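Local atomic coordinates of putative potassium transport protein (PDB entry 4XTT), a protein that probably regulates potassium uptake as the cytosolic KtrA subunit of a Ktr transporter, its RCK C domain binding the second messenger cyclic di-AMP. Residues N62-I65 with G66-L69. Sequence-based numbering, arbitrary orientation.
Sequences NLEI and GDIL
D67 turns its side chain back across a tight turn onto E64. Its CB lies 3.3 Å from E64 O, and CG, equally close to E64 O and set beside the residue's own backbone N (chi1 -80°), brings the carboxylate up to the E64 peptide. There OD2 accepts E64 N-H at 2.7 Å from E64 N to D67 OD2, the donor standing above the carboxylate plane. R49 forms a salt bridge with the same OD2, which probably offsets the like charge of E64. The other oxygen, OD1, accepts a hydrogen bond from a water that also donates to I65 O. Reciprocally, D67 N-H bonds to E64 O (3.2 Å between D67 N and E64 O), with the donor 40° above the carbonyl plane. G66 has the positive phi (91°) that glycine adopts readily. Flanking the turn, L63 and L69 meet tip to tip, their CD2 methyls 3.9 Å apart, and both side chains also pack on I47 of strand 43-49. The backbone bond closes a type II beta turn, glycine in its third position, and the D67 carboxylate adds a second bond across it; the turn leads the loop into strand 68-72 of the antiparallel sheet in the TrkA-C (RCK C) domain.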
ATOM      1  N   ASN A  62       6.544 -14.271  -8.612  1.00 47.00           N
ATOM      2  CA  ASN A  62       5.312 -14.916  -9.051  1.00 48.99           C
ATOM      3  C   ASN A  62       4.399 -15.214  -7.874  1.00 45.06           C
ATOM      4  O   ASN A  62       4.839 -15.735  -6.852  1.00 51.21           O
ATOM      5  CB  ASN A  62       5.629 -16.186  -9.836  1.00 42.21           C
ATOM      6  CG  ASN A  62       6.115 -15.885 -11.241  1.00 36.00           C
ATOM      7  OD1 ASN A  62       6.218 -14.724 -11.632  1.00 44.99           O
ATOM      8  ND2 ASN A  62       6.451 -16.925 -11.993  1.00 40.65           N
ATOM      9  N   LEU A  63       3.122 -14.885  -8.022  1.00 53.25           N
ATOM     10  CA  LEU A  63       2.156 -15.174  -6.974  1.00 51.64           C
ATOM     11  C   LEU A  63       1.917 -16.672  -6.926  1.00 53.12           C
ATOM     12  O   LEU A  63       1.673 -17.305  -7.952  1.00 59.46           O
ATOM     13  CB  LEU A  63       0.835 -14.437  -7.218  1.00 35.11           C
ATOM     14  CG  LEU A  63       0.841 -12.909  -7.290  1.00 48.60           C
ATOM     15  CD1 LEU A  63      -0.536 -12.416  -7.685  1.00 44.79           C
ATOM     16  CD2 LEU A  63       1.275 -12.275  -5.969  1.00 34.74           C
ATOM     17  N   GLU A  64       1.980 -17.232  -5.725  1.00 62.22           N
ATOM     18  CA  GLU A  64       1.765 -18.658  -5.539  1.00 65.33           C
ATOM     19  C   GLU A  64       0.334 -18.911  -5.107  1.00 65.73           C
ATOM     20  O   GLU A  64      -0.370 -17.993  -4.679  1.00 62.22           O
ATOM     21  CB  GLU A  64       2.754 -19.215  -4.513  1.00 48.91           C
ATOM     22  CG  GLU A  64       4.205 -18.894  -4.854  1.00 60.97           C
ATOM     23  CD  GLU A  64       5.190 -19.447  -3.849  1.00 79.88           C
ATOM     24  OE1 GLU A  64       4.785 -19.702  -2.695  1.00 88.33           O
ATOM     25  OE2 GLU A  64       6.371 -19.632  -4.216  1.00 98.75           O
ATOM     26  N   ILE A  65      -0.092 -20.162  -5.223  1.00 61.11           N
ATOM     27  CA  ILE A  65      -1.442 -20.543  -4.850  1.00 69.92           C
ATOM     28  C   ILE A  65      -1.651 -20.347  -3.346  1.00 67.90           C
ATOM     29  O   ILE A  65      -0.806 -20.714  -2.527  1.00 54.36           O
ATOM     30  CB  ILE A  65      -1.733 -22.010  -5.239  1.00 71.95           C
ATOM     31  CG1 ILE A  65      -1.122 -22.344  -6.605  1.00 77.02           C
ATOM     32  CG2 ILE A  65      -3.221 -22.277  -5.250  1.00 75.93           C
ATOM     33  CD1 ILE A  65       0.231 -23.052  -6.540  1.00 69.78           C
ATOM     34  N   GLY A  66      -2.775 -19.738  -2.989  1.00 63.13           N
ATOM     35  CA  GLY A  66      -3.105 -19.519  -1.596  1.00 59.69           C
ATOM     36  C   GLY A  66      -2.626 -18.191  -1.048  1.00 58.36           C
ATOM     37  O   GLY A  66      -2.957 -17.835   0.087  1.00 55.48           O
ATOM     38  N   ASP A  67      -1.848 -17.461  -1.845  1.00 56.86           N
ATOM     39  CA  ASP A  67      -1.417 -16.118  -1.471  1.00 43.53           C
ATOM     40  C   ASP A  67      -2.608 -15.192  -1.333  1.00 45.31           C
ATOM     41  O   ASP A  67      -3.443 -15.097  -2.231  1.00 48.26           O
ATOM     42  CB  ASP A  67      -0.439 -15.545  -2.497  1.00 50.32           C
ATOM     43  CG  ASP A  67       0.968 -16.061  -2.317  1.00 58.53           C
ATOM     44  OD1 ASP A  67       1.303 -16.508  -1.200  1.00 61.03           O
ATOM     45  OD2 ASP A  67       1.735 -16.027  -3.299  1.00 62.43           O
ATOM     46  N   ILE A  68      -2.691 -14.529  -0.191  1.00 32.92           N
ATOM     47  CA  ILE A  68      -3.763 -13.587   0.064  1.00 42.47           C
ATOM     48  C   ILE A  68      -3.271 -12.153  -0.120  1.00 39.89           C
ATOM     49  O   ILE A  68      -2.464 -11.662   0.671  1.00 48.44           O
ATOM     50  CB  ILE A  68      -4.347 -13.779   1.477  1.00 48.68           C
ATOM     51  CG1 ILE A  68      -4.913 -15.197   1.618  1.00 39.25           C
ATOM     52  CG2 ILE A  68      -5.443 -12.757   1.744  1.00 34.37           C
ATOM     53  CD1 ILE A  68      -5.350 -15.550   3.013  1.00 43.49           C
ATOM     54  N   LEU A  69      -3.733 -11.492  -1.177  1.00 29.54           N
ATOM     55  CA  LEU A  69      -3.354 -10.103  -1.398  1.00 37.67           C
ATOM     56  C   LEU A  69      -4.201  -9.212  -0.504  1.00 27.00           C
ATOM     57  O   LEU A  69      -5.429  -9.300  -0.509  1.00 23.12           O
ATOM     58  CB  LEU A  69      -3.519  -9.690  -2.868  1.00 28.83           C
ATOM     59  CG  LEU A  69      -2.906 -10.594  -3.940  1.00 34.88           C
ATOM     60  CD1 LEU A  69      -2.962  -9.924  -5.294  1.00 23.43           C
ATOM     61  CD2 LEU A  69      -1.475 -10.973  -3.600  1.00 52.33           C
TER
HETATM   62  O   HOH W   1       0.553 -19.259  -0.300  1.00 43.41           O